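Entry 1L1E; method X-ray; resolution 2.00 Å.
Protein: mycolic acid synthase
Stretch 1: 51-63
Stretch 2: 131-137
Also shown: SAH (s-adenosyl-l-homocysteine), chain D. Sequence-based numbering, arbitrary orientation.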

# COMPACT_ATOMS: atom_id res chain seq x y z
N ALA A 51 5.20 -10.65 6.76
CA ALA A 51 4.08 -11.56 6.61
C ALA A 51 3.09 -11.04 5.55
O ALA A 51 2.50 -11.83 4.79
N LYS A 52 2.90 -9.73 5.51
CA LYS A 52 2.00 -9.13 4.53
C LYS A 52 2.59 -9.26 3.12
O LYS A 52 1.88 -9.59 2.16
N ILE A 53 3.88 -9.01 2.99
CA ILE A 53 4.54 -9.13 1.69
C ILE A 53 4.37 -10.58 1.17
O ILE A 53 3.96 -10.79 0.02
N ASP A 54 4.64 -11.57 2.01
CA ASP A 54 4.47 -12.97 1.57
C ASP A 54 3.00 -13.29 1.26
O ASP A 54 2.71 -14.09 0.37
N LEU A 55 2.08 -12.68 1.99
CA LEU A 55 0.66 -12.94 1.74
C LEU A 55 0.27 -12.45 0.35
O LEU A 55 -0.38 -13.17 -0.42
N ALA A 56 0.67 -11.23 0.03
CA ALA A 56 0.35 -10.64 -1.27
C ALA A 56 1.02 -11.39 -2.40
O ALA A 56 0.37 -11.79 -3.35
N LEU A 57 2.32 -11.61 -2.28
CA LEU A 57 3.08 -12.29 -3.32
C LEU A 57 2.67 -13.75 -3.49
O LEU A 57 2.71 -14.27 -4.59
N GLY A 58 2.28 -14.41 -2.41
CA GLY A 58 1.87 -15.80 -2.50
C GLY A 58 0.69 -15.98 -3.44
O GLY A 58 0.52 -17.03 -4.05
N LYS A 59 -0.11 -14.93 -3.57
CA LYS A 59 -1.30 -14.95 -4.43
C LYS A 59 -0.99 -14.80 -5.93
O LYS A 59 -1.84 -15.08 -6.78
N LEU A 60 0.22 -14.37 -6.24
CA LEU A 60 0.62 -14.17 -7.63
C LEU A 60 1.25 -15.43 -8.24
O LEU A 60 1.70 -15.42 -9.39
N ASN A 61 1.26 -16.52 -7.47
CA ASN A 61 1.81 -17.79 -7.90
C ASN A 61 3.11 -17.61 -8.71
O ASN A 61 3.27 -18.12 -9.82
N LEU A 62 4.03 -16.85 -8.11
CA LEU A 62 5.32 -16.55 -8.71
C LEU A 62 6.19 -17.78 -8.98
O LEU A 62 6.30 -18.69 -8.15
N GLU A 63 6.81 -17.80 -10.15
CA GLU A 63 7.70 -18.89 -10.54
C GLU A 63 9.05 -18.26 -10.87
O GLU A 63 9.10 -17.14 -11.37
N ASP A 131 4.90 -10.42 -16.15
CA ASP A 131 4.12 -11.62 -15.84
C ASP A 131 3.06 -11.43 -14.76
O ASP A 131 1.97 -12.01 -14.85
N ARG A 132 3.38 -10.63 -13.75
CA ARG A 132 2.49 -10.41 -12.63
C ARG A 132 2.65 -8.98 -12.13
O ARG A 132 3.64 -8.32 -12.45
N ILE A 133 1.70 -8.53 -11.32
CA ILE A 133 1.72 -7.18 -10.78
C ILE A 133 1.27 -7.17 -9.33
O ILE A 133 0.40 -7.95 -8.93
N VAL A 134 1.89 -6.30 -8.54
CA VAL A 134 1.54 -6.15 -7.14
C VAL A 134 1.49 -4.65 -6.86
O VAL A 134 2.38 -3.90 -7.29
N SER A 135 0.45 -4.20 -6.17
CA SER A 135 0.31 -2.79 -5.83
C SER A 135 -0.26 -2.71 -4.42
O SER A 135 -1.41 -3.08 -4.18
N ILE A 136 0.54 -2.22 -3.49
CA ILE A 136 0.14 -2.15 -2.10
C ILE A 136 0.15 -0.73 -1.55
O ILE A 136 1.21 -0.13 -1.40
N GLY A 137 -1.04 -0.21 -1.24
CA GLY A 137 -1.15 1.12 -0.69
C GLY A 137 -0.86 2.25 -1.65
O GLY A 137 -0.53 3.36 -1.21

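How do the helix and the strand lie against each other? The helix that includes residues 51-57 runs roughly antiparallel to strand 132-136, at 143° between their N-to-C directions, with a closest approach of the axes of 9.5 Å. The strand alternates: Arg132, Val134 and Ile136 point toward the first stretch, while Ile133 points away between them. Arg132 meets Leu60 and Leu62, Val134 meets Leu60, Leu57 and Ala56, and Ile136 meets Ala56 and Lys52, so the order runs backward along the first stretch, as the antiparallel run requires.

Which bumps fill which hollows along the helix? Ala56 points toward the strand, and its short side chain leaves room for two neighbours: Ala56 CB lies 4.0 Å from Ile136 CD1 and 4.5 Å from Val134 CG2. Ile136, with chi1 m and chi2 t, extends its CD1 into this space, where Ile136 CD1 also meets Lys52 CD at 4.0 Å. Lys52 starts sideways, but its t, m, m, m chain curls so that the aliphatic part comes nearer the strand, while its NZ is hydrogen-bonded just outside the stretches. Val134, at chi1 p, places Val134 CG2 4.3 Å from Leu57 CD2; Leu57 also leaves its backbone sideways and reaches inward through an m, t rotamer.

What closes the packing beyond the helix? Leu60, in the type I turn from Gly58 to Asn61, points toward the strand in an m, t rotamer. Leu60 CD1 lies 3.9 Å from Val134 CB and 3.5 Å from Ile133 O, so this one methyl touches both a side chain and the strand backbone. Ile133 thus takes part through its carbonyl although its side chain points away. At the other end of the leucine, Leu60 CB approaches Arg132 CB to 4.3 Å, and Leu62 CD2 comes within 4.1 Å of Arg132 CG, so the aliphatic base of the arginine packs against both leucines.

How is the charged end of Arg132 accommodated? Its m, m, t chain brings the guanidinium edge to the turn, where Arg132 NE donates a hydrogen bond to Leu60 O at 3.0 Å. Arg132 NH1 turns back to its own stretch and donates to Asp131 O at 2.9 Å. A water bridges the remaining gap: its O donates to Asn61 O at 2.9 Å and accepts a weak bond from Arg132 NH2 at 3.1 Å. At the far end of the strand, SAH N donates to Ile136 O at 2.7 Å, so Ile136 serves the ligand with its backbone and the helix with its side chain.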

# COMPACT_ATOMS: atom_id res chain seq x y z
CB ALA A 51 3.36 -11.73 7.94
CB LYS A 52 1.73 -7.67 4.92
CG LYS A 52 0.91 -6.86 3.91
CD LYS A 52 1.79 -6.23 2.83
CE LYS A 52 2.87 -5.27 3.41
NZ LYS A 52 2.34 -4.13 4.24
CB ILE A 53 6.03 -8.75 1.81
CG1 ILE A 53 6.14 -7.28 2.17
CG2 ILE A 53 6.77 -9.08 0.53
CD1 ILE A 53 7.55 -6.81 2.48
CB ASP A 54 4.98 -13.96 2.64
CG ASP A 54 6.50 -13.89 2.83
OD1 ASP A 54 7.19 -13.26 2.00
OD2 ASP A 54 6.99 -14.48 3.82
CB LEU A 55 -0.21 -12.24 2.79
CG LEU A 55 -1.72 -12.34 2.56
CD1 LEU A 55 -2.21 -13.78 2.79
CD2 LEU A 55 -2.44 -11.37 3.50
CB ALA A 56 0.78 -9.18 -1.29
CB LEU A 57 4.57 -12.18 -3.02
CG LEU A 57 5.10 -10.74 -2.95
CD1 LEU A 57 6.60 -10.77 -2.64
CD2 LEU A 57 4.84 -10.02 -4.29
CB LYS A 59 -2.26 -13.84 -4.00
CG LYS A 59 -2.85 -14.07 -2.61
CD LYS A 59 -3.66 -12.89 -2.15
CE LYS A 59 -4.28 -13.13 -0.78
NZ LYS A 59 -4.82 -11.85 -0.19
CB LEU A 60 1.60 -12.99 -7.73
CG LEU A 60 1.05 -11.68 -7.16
CD1 LEU A 60 2.08 -10.56 -7.30
CD2 LEU A 60 -0.21 -11.32 -7.91
CB ASN A 61 0.75 -18.57 -8.70
CG ASN A 61 -0.49 -18.88 -7.85
OD1 ASN A 61 -1.57 -19.17 -8.38
ND2 ASN A 61 -0.33 -18.83 -6.53
CB LEU A 62 6.10 -15.59 -7.81
CG LEU A 62 5.60 -14.14 -7.73
CD1 LEU A 62 6.37 -13.40 -6.66
CD2 LEU A 62 5.79 -13.46 -9.09
CB GLU A 63 7.15 -19.62 -11.76
CG GLU A 63 5.73 -20.15 -11.59
CD GLU A 63 5.63 -21.28 -10.59
OE1 GLU A 63 4.51 -21.82 -10.42
OE2 GLU A 63 6.65 -21.64 -9.98
CB ASP A 131 5.05 -12.75 -15.41
CG ASP A 131 5.96 -13.22 -16.53
OD1 ASP A 131 5.43 -13.64 -17.58
OD2 ASP A 131 7.19 -13.17 -16.34
CB ARG A 132 2.83 -11.38 -11.49
CG ARG A 132 2.80 -12.86 -11.87
CD ARG A 132 1.39 -13.33 -12.16
NE ARG A 132 1.29 -14.79 -12.25
CZ ARG A 132 1.48 -15.51 -13.35
NH1 ARG A 132 1.80 -14.92 -14.50
NH2 ARG A 132 1.36 -16.83 -13.31
CB ILE A 133 0.78 -6.25 -11.57
CG1 ILE A 133 1.27 -6.09 -13.00
CG2 ILE A 133 0.70 -4.87 -10.89
CD1 ILE A 133 0.27 -5.33 -13.89
CB VAL A 134 2.59 -6.83 -6.21
CG1 VAL A 134 3.97 -6.16 -6.39
CG2 VAL A 134 2.14 -6.73 -4.76
CB SER A 135 -0.63 -2.09 -6.82
OG SER A 135 -0.65 -0.69 -6.56
CB ILE A 136 1.08 -3.05 -1.23
CG1 ILE A 136 0.97 -4.50 -1.69
CG2 ILE A 136 0.71 -2.95 0.23
CD1 ILE A 136 2.05 -5.41 -1.09
N SAH D . 3.94 -0.18 -1.64
CA SAH D . 4.87 0.39 -0.66
CB SAH D . 4.69 1.92 -0.57
CG SAH D . 3.28 2.42 -0.23
SD SAH D . 3.16 4.21 -0.14
C SAH D . 4.66 -0.23 0.73
O SAH D . 3.79 -1.11 0.84
OXT SAH D . 5.33 0.18 1.68
C5' SAH D . 2.49 4.61 -1.79
C4' SAH D . 3.46 4.37 -2.95
O4' SAH D . 2.80 4.43 -4.25
C3' SAH D . 4.59 5.40 -3.03
O3' SAH D . 5.78 4.70 -3.45
C2' SAH D . 4.10 6.36 -4.08
O2' SAH D . 5.17 7.16 -4.60
C1' SAH D . 3.48 5.42 -5.07
N9 SAH D . 2.54 6.05 -6.02
C8 SAH D . 1.49 6.88 -5.81
N7 SAH D . 0.83 7.27 -6.85
C5 SAH D . 1.50 6.63 -7.89
C6 SAH D . 1.32 6.61 -9.31
N6 SAH D . 0.34 7.28 -9.93
N1 SAH D . 2.19 5.84 -10.06
C2 SAH D . 3.18 5.16 -9.43
N3 SAH D . 3.45 5.11 -8.11
C4 SAH D . 2.56 5.88 -7.39
O HOH W 1 1.68 -19.53 -11.75